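Local atomic coordinates of 1-deoxy-D-xylulose 5-phosphate reductoisomerase (Moraxella catarrhalis, PDB entry 4ZQG), a protein that catalyses the NADPH-dependent rearrangement and reduction of 1-deoxy-D-xylulose 5-phosphate to 2-C-methyl-D-erythritol 4-phosphate in the MEP pathway of isoprenoid synthesis and is inhibited by fosmidomycin. Residues A[263-266]-A[270-273]; A[172-175]-A[179-182]; A[155-160]-A[237-242]; A[245-250]-A[328-333]. All blocks are in the same frame, centred on the assembly; numbering follows the deposited sequence. Where two conformers were deposited one is given.

Contact 1. Residues A[263-266]-A[270-273]; sequences LVEY and SFLA
One face of the Phe271 ring carries Glu265, whose CG makes a CH-pi contact 4.1 Å from the ring centroid, while the edge of the Tyr266 ring is met in plane by Ser270 O. With CG anti to the backbone N (chi1 175°) and the chain extended beyond it, Glu265 runs alongside the phenyl group, its carboxylate plane 27° from the ring. A long glutamate suits this place because its methylenes cover the aromatic surface and OE1 still reaches Trp186 NE1, a hydrogen-bond donor. On the face bearing Val264 and Leu272, Leu272 CG lies 3.7 Å from Tyr266 CE2; the phenol hydroxyl goes on to Cys163 O, and Arg293 of the second subunit makes a cation-pi contact with the ring. Beside Phe271, small Ala273 leaves room for branched Leu263, CD2 lying 3.7 Å from Ala273 CB. Backbone hydrogen bonds join Val264 and Leu272 in both directions, and a third runs from Tyr266 N to Ser270 O (2.8 Å). This antiparallel beta hairpin is the outermost of the mixed sheet within this chain; its strand 271-275 pairs antiparallel with a strand of the second subunit, so the sheet continues across the dimer interface.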
loop_
_atom_site.group_PDB
_atom_site.type_symbol
_atom_site.label_atom_id
_atom_site.label_comp_id
_atom_site.label_asym_id
_atom_site.label_seq_id
_atom_site.Cartn_x
_atom_site.Cartn_y
_atom_site.Cartn_z
ATOM N N LEU A 263 -4.021 2.305 6.669
ATOM C CA LEU A 263 -4.491 2.139 5.306
ATOM C C LEU A 263 -5.182 3.382 4.766
ATOM O O LEU A 263 -5.654 4.245 5.524
ATOM C CB LEU A 263 -5.404 0.912 5.182
ATOM C CG LEU A 263 -5.022 -0.336 5.987
ATOM C CD1 LEU A 263 -5.651 -0.301 7.354
ATOM C CD2 LEU A 263 -5.477 -1.595 5.289
ATOM N N VAL A 264 -5.195 3.479 3.447
ATOM C CA VAL A 264 -5.979 4.437 2.747
ATOM C C VAL A 264 -6.940 3.710 1.833
ATOM O O VAL A 264 -6.533 3.014 0.921
ATOM C CB VAL A 264 -5.097 5.327 1.908
ATOM C CG1 VAL A 264 -5.942 6.262 1.093
ATOM C CG2 VAL A 264 -4.182 6.119 2.829
ATOM N N GLU A 265 -8.230 3.893 2.104
ATOM C CA GLU A 265 -9.316 3.333 1.320
ATOM C C GLU A 265 -9.739 4.251 0.201
ATOM O O GLU A 265 -10.066 5.383 0.456
ATOM C CB GLU A 265 -10.510 3.116 2.225
ATOM C CG GLU A 265 -11.736 2.639 1.487
ATOM C CD GLU A 265 -12.844 2.205 2.392
ATOM O OE1 GLU A 265 -12.820 2.497 3.622
ATOM O OE2 GLU A 265 -13.775 1.589 1.825
ATOM N N TYR A 266 -9.727 3.726 -1.027
ATOM C CA TYR A 266 -10.168 4.413 -2.241
ATOM C C TYR A 266 -11.581 3.978 -2.714
ATOM O O TYR A 266 -12.118 2.949 -2.306
ATOM C CB TYR A 266 -9.159 4.174 -3.363
ATOM C CG TYR A 266 -7.804 4.820 -3.118
ATOM C CD1 TYR A 266 -7.473 6.027 -3.722
ATOM C CD2 TYR A 266 -6.865 4.228 -2.295
ATOM C CE1 TYR A 266 -6.258 6.613 -3.525
ATOM C CE2 TYR A 266 -5.645 4.815 -2.077
ATOM C CZ TYR A 266 -5.336 6.015 -2.680
ATOM O OH TYR A 266 -4.106 6.629 -2.456
ATOM N N SER A 270 -10.001 -0.278 -3.502
ATOM C CA SER A 270 -8.591 -0.461 -3.131
ATOM C C SER A 270 -8.248 0.115 -1.735
ATOM O O SER A 270 -8.509 1.289 -1.469
ATOM C CB SER A 270 -7.671 0.254 -4.135
ATOM O OG SER A 270 -7.878 -0.162 -5.464
ATOM N N PHE A 271 -7.668 -0.725 -0.872
ATOM C CA PHE A 271 -7.054 -0.292 0.386
ATOM C C PHE A 271 -5.546 -0.368 0.130
ATOM O O PHE A 271 -5.017 -1.467 -0.107
ATOM C CB PHE A 271 -7.426 -1.217 1.553
ATOM C CG PHE A 271 -8.874 -1.161 1.933
ATOM C CD1 PHE A 271 -9.273 -0.654 3.155
ATOM C CD2 PHE A 271 -9.840 -1.618 1.068
ATOM C CE1 PHE A 271 -10.609 -0.576 3.500
ATOM C CE2 PHE A 271 -11.180 -1.563 1.403
ATOM C CZ PHE A 271 -11.572 -1.035 2.610
ATOM N N LEU A 272 -4.880 0.787 0.096
ATOM C CA LEU A 272 -3.406 0.840 0.128
ATOM C C LEU A 272 -2.958 0.920 1.553
ATOM O O LEU A 272 -3.454 1.730 2.341
ATOM C CB LEU A 272 -2.863 2.020 -0.636
ATOM C CG LEU A 272 -3.280 1.918 -2.093
ATOM C CD1 LEU A 272 -2.463 2.898 -2.893
ATOM C CD2 LEU A 272 -3.124 0.514 -2.677
ATOM N N ALA A 273 -2.064 0.010 1.905
ATOM C CA ALA A 273 -1.546 -0.062 3.249
ATOM C C ALA A 273 -0.016 -0.118 3.232
ATOM O O ALA A 273 0.577 -0.620 2.277
ATOM C CB ALA A 273 -2.093 -1.280 3.918
#

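Contact 2. Residues A[172-175]-A[179-182]; sequences NTAI and SYGI
Ile175 and Ile182 interlock where a 3-10 turn at 174-175 meets the entry to strand 182-189, which a second 3-10 segment at 179-180 precedes; both belong to the connection from helix 166-170 to that strand. Here the contact is purely apolar: Ile175 CG1 lies 3.5 Å from Ile182 CG1, and the two side chains cross at about a right angle. Ile175 CG1 stands anti to the backbone N (chi1 -158°) and the chain continues extended, which carries CD1 past the methylene of its partner, 3.9 Å from Ile182 CG1. Branched aliphatic residues fit here: they fill the angle between turn and strand without needing a polar partner, and Ile182 also presses on Val264 and Tyr266 of strand 260-266, while Ile175 leans on Leu245.

The other half is partly open to solvent and differs in character, a ring set against a backbone carbonyl. Tyr180 turns its bond to CB toward the first turn, but the methyl carbon Ala174 CB stays 4.3 Å from Tyr180 CE2. Small Ala174 lets the large ring come in beside the turn, where Ile168 and Pro165 also touch it. Between Tyr180 and Ile182 the chain passes through Gly181 with a positive phi of 69°, a conformation that glycine adopts easily. No hydrogen bond crosses between the segments; Gly181 is held by a backbone bond to Val267, and Ser179 OG by Glu292 of the second subunit. The single short approach of the partly exposed half, Ala174 O to Tyr180 CD2 at 3.3 Å, is likewise not a hydrogen bond.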
loop_
_atom_site.group_PDB
_atom_site.type_symbol
_atom_site.label_atom_id
_atom_site.label_comp_id
_atom_site.label_asym_id
_atom_site.label_seq_id
_atom_site.Cartn_x
_atom_site.Cartn_y
_atom_site.Cartn_z
ATOM N N ASN A 172 -1.716 18.971 0.547
ATOM C CA ASN A 172 -2.752 18.169 1.212
ATOM C C ASN A 172 -4.211 18.538 0.881
ATOM O O ASN A 172 -5.107 17.746 1.136
ATOM C CB ASN A 172 -2.522 18.082 2.733
ATOM C CG ASN A 172 -2.693 19.408 3.460
ATOM O OD1 ASN A 172 -2.746 20.479 2.858
ATOM N ND2 ASN A 172 -2.779 19.330 4.783
ATOM N N THR A 173 -4.438 19.726 0.315
ATOM C CA THR A 173 -5.785 20.179 -0.017
ATOM C C THR A 173 -6.304 19.518 -1.279
ATOM O O THR A 173 -7.511 19.431 -1.463
ATOM C CB THR A 173 -5.852 21.703 -0.226
ATOM O OG1 THR A 173 -4.939 22.062 -1.258
ATOM C CG2 THR A 173 -5.494 22.422 1.043
ATOM N N ALA A 174 -5.378 19.063 -2.126
ATOM C CA ALA A 174 -5.682 18.271 -3.307
ATOM C C ALA A 174 -6.533 17.042 -3.002
ATOM O O ALA A 174 -7.204 16.527 -3.905
ATOM C CB ALA A 174 -4.404 17.834 -4.002
ATOM N N ILE A 175 -6.517 16.565 -1.760
ATOM C CA ILE A 175 -7.338 15.424 -1.349
ATOM C C ILE A 175 -8.843 15.644 -1.421
ATOM O O ILE A 175 -9.614 14.707 -1.223
ATOM C CB ILE A 175 -7.019 15.016 0.094
ATOM C CG1 ILE A 175 -7.419 13.577 0.355
ATOM C CG2 ILE A 175 -7.707 15.936 1.100
ATOM C CD1 ILE A 175 -6.896 13.006 1.640
ATOM N N SER A 179 -11.525 13.249 -8.063
ATOM C CA SER A 179 -10.660 12.477 -8.962
ATOM C C SER A 179 -9.720 11.501 -8.296
ATOM O O SER A 179 -9.515 10.409 -8.814
ATOM C CB SER A 179 -9.760 13.418 -9.734
ATOM O OG SER A 179 -10.445 13.868 -10.856
ATOM N N TYR A 180 -9.095 11.920 -7.205
ATOM C CA TYR A 180 -8.125 11.087 -6.536
ATOM C C TYR A 180 -8.794 9.956 -5.813
ATOM O O TYR A 180 -8.138 8.992 -5.451
ATOM C CB TYR A 180 -7.278 11.900 -5.542
ATOM C CG TYR A 180 -6.413 12.900 -6.260
ATOM C CD1 TYR A 180 -5.331 12.473 -7.000
ATOM C CD2 TYR A 180 -6.714 14.261 -6.237
ATOM C CE1 TYR A 180 -4.559 13.359 -7.711
ATOM C CE2 TYR A 180 -5.950 15.165 -6.950
ATOM C CZ TYR A 180 -4.867 14.699 -7.683
ATOM O OH TYR A 180 -4.069 15.554 -8.390
ATOM N N GLY A 181 -10.083 10.097 -5.552
ATOM C CA GLY A 181 -10.861 9.007 -5.053
ATOM C C GLY A 181 -10.560 8.546 -3.655
ATOM O O GLY A 181 -10.834 7.386 -3.347
ATOM N N ILE A 182 -10.074 9.429 -2.776
ATOM C CA ILE A 182 -9.844 9.014 -1.377
ATOM C C ILE A 182 -11.173 8.925 -0.658
ATOM O O ILE A 182 -11.933 9.882 -0.686
ATOM C CB ILE A 182 -8.997 9.993 -0.526
ATOM C CG1 ILE A 182 -7.733 10.505 -1.242
ATOM C CG2 ILE A 182 -8.601 9.318 0.759
ATOM C CD1 ILE A 182 -7.026 9.491 -2.066
#

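Contact 3. Residues A[155-160]-A[237-242]; sequences SEHNAI and IEACHL. With MG (magnesium ion), chain D; FOM (3-[formyl(hydroxy)amino]propylphosphonic acid), chain E.
His157 reaches from helix 155-162 into helix 230-243, where Glu238, Ala239 and Leu242 receive it; the two short helical segments run 34° apart, with their axes 10.6 Å from each other. Close to its backbone, His157 CB rests 3.7 Å from Leu242 CD1, and the same methyl remains beside the ring at CD2, where the two side chains cross at about a right angle. Farther out the imidazole slides beneath Glu238: CG of that residue makes a CH-pi contact 3.9 Å from the ring centroid. The carboxylate also lies over the ring, but its exact placement is doubtful, because one oxygen is modelled too close. At the tip, NE2 lies 3.8 Å from Ala239 CB, a methyl small enough to let the ring edge approach the helix backbone, and gives its hydrogen bond to Glu235 O. Flat and polar at its end, a histidine suits this gap, since it can pack by its face and bond by its edge.

The same helix begins at the active site, in the residues just before His157. Glu156 OE2 binds the magnesium ion at 2.1 Å, Asp154 and Glu235 complete the protein's ligands, and fosmidomycin chelates the metal through O1 and O2. Ser155 N donates to O1 of the inhibitor (3.3 Å). Glu238 OE2 has a like charge nearby in Asp154 OD2. Glu235 binds magnesium with its carboxylate, while its backbone O accepts from His157 NE2; the histidine therefore holds the main chain of a metal ligand and ties together the helices carrying Glu156 and Glu235.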
loop_
_atom_site.group_PDB
_atom_site.type_symbol
_atom_site.label_atom_id
_atom_site.label_comp_id
_atom_site.label_asym_id
_atom_site.label_seq_id
_atom_site.Cartn_x
_atom_site.Cartn_y
_atom_site.Cartn_z
ATOM N N SER A 155 4.438 6.620 12.660
ATOM C CA SER A 155 4.285 5.419 11.829
ATOM C C SER A 155 3.019 5.416 10.981
ATOM O O SER A 155 3.070 5.360 9.739
ATOM C CB SER A 155 4.277 4.171 12.712
ATOM O OG SER A 155 4.615 3.015 11.964
ATOM N N GLU A 156 1.889 5.561 11.662
ATOM C CA GLU A 156 0.598 5.586 11.007
ATOM C C GLU A 156 0.524 6.677 9.961
ATOM O O GLU A 156 0.094 6.437 8.839
ATOM C CB GLU A 156 -0.522 5.731 12.014
ATOM C CG GLU A 156 -0.532 4.635 13.086
ATOM C CD GLU A 156 0.465 4.864 14.198
ATOM O OE1 GLU A 156 0.542 4.045 15.141
ATOM O OE2 GLU A 156 1.161 5.888 14.105
ATOM N N HIS A 157 0.987 7.865 10.292
ATOM C CA HIS A 157 0.897 8.968 9.358
ATOM C C HIS A 157 1.880 8.811 8.227
ATOM O O HIS A 157 1.613 9.245 7.101
ATOM C CB HIS A 157 1.119 10.277 10.087
ATOM C CG HIS A 157 0.160 10.459 11.201
ATOM N ND1 HIS A 157 0.276 9.771 12.383
ATOM C CD2 HIS A 157 -1.014 11.121 11.263
ATOM C CE1 HIS A 157 -0.754 10.059 13.158
ATOM N NE2 HIS A 157 -1.553 10.872 12.499
ATOM N N ASN A 158 3.033 8.203 8.523
ATOM C CA ASN A 158 3.998 7.983 7.504
ATOM C C ASN A 158 3.430 6.954 6.539
ATOM O O ASN A 158 3.490 7.172 5.316
ATOM C CB ASN A 158 5.345 7.539 8.057
ATOM C CG ASN A 158 6.360 7.356 6.957
ATOM O OD1 ASN A 158 6.538 6.253 6.440
ATOM N ND2 ASN A 158 6.976 8.459 6.544
ATOM N N ALA A 159 2.839 5.879 7.080
ATOM C CA ALA A 159 2.132 4.874 6.243
ATOM C C ALA A 159 1.111 5.491 5.314
ATOM O O ALA A 159 1.212 5.371 4.108
ATOM C CB ALA A 159 1.450 3.851 7.100
ATOM N N ILE A 160 0.156 6.202 5.888
ATOM C CA ILE A 160 -0.836 6.916 5.095
ATOM C C ILE A 160 -0.168 7.778 4.041
ATOM O O ILE A 160 -0.566 7.791 2.885
ATOM C CB ILE A 160 -1.748 7.769 6.003
ATOM C CG1 ILE A 160 -2.705 6.867 6.775
ATOM C CG2 ILE A 160 -2.546 8.754 5.193
ATOM C CD1 ILE A 160 -3.348 7.573 7.927
ATOM N N ILE A 237 -6.397 13.280 15.682
ATOM C CA ILE A 237 -6.383 14.703 15.463
ATOM C C ILE A 237 -5.217 15.128 14.590
ATOM O O ILE A 237 -5.387 15.972 13.707
ATOM C CB ILE A 237 -6.387 15.444 16.786
ATOM C CG1 ILE A 237 -7.701 15.173 17.507
ATOM C CG2 ILE A 237 -6.188 16.934 16.575
ATOM C CD1 ILE A 237 -7.549 15.131 19.015
ATOM N N GLU A 238 -4.036 14.536 14.807
ATOM C CA GLU A 238 -2.857 14.748 13.933
ATOM C C GLU A 238 -3.209 14.502 12.476
ATOM O O GLU A 238 -2.887 15.326 11.614
ATOM C CB GLU A 238 -1.658 13.847 14.353
ATOM C CG GLU A 238 -0.331 14.039 13.556
ATOM C CD GLU A 238 0.869 13.162 14.038
ATOM O OE1 GLU A 238 2.038 13.649 14.009
ATOM O OE2 GLU A 238 0.668 11.974 14.425
ATOM N N ALA A 239 -3.876 13.383 12.206
ATOM C CA ALA A 239 -4.270 13.037 10.845
ATOM C C ALA A 239 -5.197 14.071 10.184
ATOM O O ALA A 239 -5.005 14.441 9.010
ATOM C CB ALA A 239 -4.926 11.680 10.835
ATOM N N CYS A 240 -6.180 14.550 10.939
ATOM C CA CYS A 240 -7.036 15.610 10.445
ATOM C C CYS A 240 -6.238 16.794 9.935
ATOM O O CYS A 240 -6.470 17.237 8.827
ATOM C CB CYS A 240 -8.048 16.065 11.503
ATOM S SG CYS A 240 -9.266 14.840 12.080
ATOM N N HIS A 241 -5.290 17.312 10.708
ATOM C CA HIS A 241 -4.487 18.435 10.225
ATOM C C HIS A 241 -3.560 18.050 9.116
ATOM O O HIS A 241 -3.373 18.811 8.179
ATOM C CB HIS A 241 -3.659 19.068 11.335
ATOM C CG HIS A 241 -4.479 19.636 12.428
ATOM N ND1 HIS A 241 -5.165 20.826 12.295
ATOM C CD2 HIS A 241 -4.777 19.152 13.656
ATOM C CE1 HIS A 241 -5.858 21.044 13.398
ATOM N NE2 HIS A 241 -5.632 20.047 14.243
ATOM N N LEU A 242 -2.921 16.895 9.218
ATOM C CA LEU A 242 -1.904 16.577 8.230
ATOM C C LEU A 242 -2.515 16.408 6.866
ATOM O O LEU A 242 -1.971 16.859 5.856
ATOM C CB LEU A 242 -1.170 15.293 8.601
ATOM C CG LEU A 242 0.041 15.378 9.535
ATOM C CD1 LEU A 242 0.521 13.960 9.784
ATOM C CD2 LEU A 242 1.103 16.256 8.919
HETATM MG MG MG D . 2.128 6.413 15.955
HETATM O O2 FOM E . 2.626 5.542 17.838
HETATM N N1 FOM E . 3.413 4.455 17.521
HETATM C C1 FOM E . 4.052 4.394 16.425
HETATM O O1 FOM E . 3.971 5.291 15.602
HETATM C C2 FOM E . 3.390 3.378 18.506
HETATM C C3 FOM E . 1.906 3.014 18.435
HETATM C C4 FOM E . 1.508 2.048 19.515
HETATM P PA1 FOM E . -0.254 1.880 19.340
HETATM O OP1 FOM E . -0.512 1.187 17.928
HETATM O OP2 FOM E . -0.861 3.203 19.186
HETATM O OP3 FOM E . -0.988 1.058 20.537
#

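Contact 4. Residues A[245-250]-A[328-333]; sequences LKEHQI and AARLGT
A 3-10 turn at residues 247-249 comes up against the last turn of helix 320-331, with Glu247 and Ala329 CA atoms 6.5 Å apart, joining the loop that leads into strand 250-254 of the mixed sheet to a helix of the C-terminal part of the chain. Within the turn Ile250 N bonds to Glu247 O (3.0 Å). Gly332 follows the helix at positive phi (105°), a backbone shape in which a side chain would press on the carbonyl O before it, and it N-caps the next helix. Ala329 offers only a methyl, and its CB lies 4.1 Å from Glu247 CB, so the two backbones can come close. Glu247 passes beside this methyl with CB and CG, and chi1 (56°) and chi2 (66°) turn the carboxylate on toward Arg330. That arginine is exposed and has two conformers, so its contacts are doubtful: Glu247 OE2 lies 3.3 Å from Arg330 CG. The same OE2 is 3.7 Å from Arg330 NE, a long salt bridge in which the oxygen lies well out of the guanidinium plane and no N-H points at it. The firmer partner is Arg326, one helical turn earlier, whose NH2 forms a salt bridge with Glu247 OE1 and a hydrogen bond to Ile250 O.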
loop_
_atom_site.group_PDB
_atom_site.type_symbol
_atom_site.label_atom_id
_atom_site.label_comp_id
_atom_site.label_asym_id
_atom_site.label_seq_id
_atom_site.Cartn_x
_atom_site.Cartn_y
_atom_site.Cartn_z
ATOM N N LEU A 245 -8.513 16.684 6.605
ATOM C CA LEU A 245 -9.801 16.029 6.692
ATOM C C LEU A 245 -10.450 16.273 8.050
ATOM O O LEU A 245 -9.812 16.823 8.958
ATOM C CB LEU A 245 -9.584 14.534 6.547
ATOM C CG LEU A 245 -8.951 14.047 5.250
ATOM C CD1 LEU A 245 -8.718 12.559 5.349
ATOM C CD2 LEU A 245 -9.840 14.330 4.038
ATOM N N LYS A 246 -11.692 15.816 8.214
ATOM C CA LYS A 246 -12.400 15.842 9.498
ATOM C C LYS A 246 -12.489 14.444 10.046
ATOM O O LYS A 246 -12.249 13.505 9.341
ATOM C CB LYS A 246 -13.804 16.412 9.355
ATOM C CG LYS A 246 -13.867 17.740 8.637
ATOM C CD LYS A 246 -13.389 18.848 9.521
ATOM C CE LYS A 246 -13.486 20.169 8.801
ATOM N NZ LYS A 246 -13.093 21.198 9.791
ATOM N N GLU A 247 -12.801 14.300 11.319
ATOM C CA GLU A 247 -12.677 13.002 11.972
ATOM C C GLU A 247 -13.571 11.912 11.396
ATOM O O GLU A 247 -13.228 10.753 11.488
ATOM C CB GLU A 247 -12.880 13.089 13.497
ATOM C CG GLU A 247 -14.189 13.711 13.974
ATOM C CD GLU A 247 -15.433 12.887 13.628
ATOM O OE1 GLU A 247 -15.348 11.651 13.737
ATOM O OE2 GLU A 247 -16.498 13.472 13.280
ATOM N N HIS A 248 -14.720 12.266 10.843
ATOM C CA HIS A 248 -15.636 11.245 10.290
ATOM C C HIS A 248 -14.936 10.459 9.179
ATOM O O HIS A 248 -15.105 9.257 9.080
ATOM C CB HIS A 248 -16.983 11.842 9.820
ATOM C CG HIS A 248 -16.852 12.813 8.709
ATOM N ND1 HIS A 248 -16.970 12.451 7.391
ATOM C CD2 HIS A 248 -16.546 14.127 8.708
ATOM C CE1 HIS A 248 -16.756 13.498 6.619
ATOM N NE2 HIS A 248 -16.494 14.530 7.396
ATOM N N GLN A 249 -14.098 11.138 8.405
ATOM C CA GLN A 249 -13.255 10.500 7.402
ATOM C C GLN A 249 -12.062 9.638 7.882
ATOM O O GLN A 249 -11.345 9.067 7.044
ATOM C CB GLN A 249 -12.757 11.571 6.446
ATOM C CG GLN A 249 -13.809 11.923 5.413
ATOM C CD GLN A 249 -13.453 13.176 4.655
ATOM O OE1 GLN A 249 -13.230 14.257 5.282
ATOM N NE2 GLN A 249 -13.394 13.071 3.309
ATOM N N ILE A 250 -11.820 9.541 9.188
ATOM C CA ILE A 250 -10.703 8.758 9.681
ATOM C C ILE A 250 -11.191 7.785 10.706
ATOM O O ILE A 250 -11.672 8.185 11.726
ATOM C CB ILE A 250 -9.667 9.666 10.342
ATOM C CG1 ILE A 250 -9.125 10.674 9.334
ATOM C CG2 ILE A 250 -8.520 8.846 10.901
ATOM C CD1 ILE A 250 -8.309 11.748 9.983
ATOM N N ALA A 328 -13.440 15.499 20.927
ATOM C CA ALA A 328 -12.643 16.720 20.945
ATOM C C ALA A 328 -12.305 17.161 19.536
ATOM O O ALA A 328 -12.376 18.337 19.219
ATOM C CB ALA A 328 -11.385 16.530 21.782
ATOM N N ALA A 329 -11.959 16.219 18.667
ATOM C CA ALA A 329 -11.662 16.581 17.286
ATOM C C ALA A 329 -12.812 17.334 16.640
ATOM O O ALA A 329 -12.584 18.284 15.916
ATOM C CB ALA A 329 -11.334 15.350 16.481
ATOM N N ARG A 330 -14.042 16.905 16.916
ATOM C CA ARG A 330 -15.228 17.596 16.427
ATOM C C ARG A 330 -15.390 18.981 17.047
ATOM O O ARG A 330 -15.846 19.910 16.372
ATOM C CB ARG A 330 -16.489 16.769 16.707
ATOM C CG ARG A 330 -16.750 15.686 15.683
ATOM C CD ARG A 330 -17.345 14.425 16.302
ATOM N NE ARG A 330 -18.788 14.314 16.100
ATOM C CZ ARG A 330 -19.448 13.162 16.097
ATOM N NH1 ARG A 330 -18.793 12.030 16.284
ATOM N NH2 ARG A 330 -20.763 13.144 15.921
ATOM N N LEU A 331 -15.035 19.119 18.328
ATOM C CA LEU A 331 -15.161 20.414 19.012
ATOM C C LEU A 331 -14.181 21.444 18.492
ATOM O O LEU A 331 -14.470 22.597 18.535
ATOM C CB LEU A 331 -15.055 20.287 20.525
ATOM C CG LEU A 331 -16.224 19.668 21.317
ATOM C CD1 LEU A 331 -16.558 20.516 22.510
ATOM C CD2 LEU A 331 -17.521 19.506 20.560
ATOM N N GLY A 332 -13.051 21.034 17.947
ATOM C CA GLY A 332 -12.082 21.990 17.404
ATOM C C GLY A 332 -10.895 22.131 18.322
ATOM O O GLY A 332 -10.741 21.361 19.295
ATOM N N THR A 333 -10.062 23.128 18.041
ATOM C CA THR A 333 -8.740 23.192 18.658
ATOM C C THR A 333 -8.733 23.409 20.192
ATOM O O THR A 333 -8.027 22.742 20.906
ATOM C CB THR A 333 -7.860 24.226 17.953
ATOM O OG1 THR A 333 -7.521 23.728 16.648
ATOM C CG2 THR A 333 -6.563 24.458 18.758
#

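Overall arrangement
Along the chain contact 2 lies inside the loop closed by contact 3, and contact 1 inside the one closed by contact 4. Contacts 1 and 2, with centres 13 Å apart, share the mixed sheet: strand 182-189 leaves contact 2 and runs beside strand 260-266 of contact 1, and both contacts reach the second subunit. Contact 3, 14 Å from contact 1 between centres, packs its helix 155-162 against that sheet through Ile160 and Val264. Helix 230-243 then links it to contact 4, 13 Å away between centres, with Ala239 against Ile250. Helix 320-331 is thus joined to the metal-site helices through contacts 3 and 4, and these to the dimer-forming sheet of contacts 1 and 2.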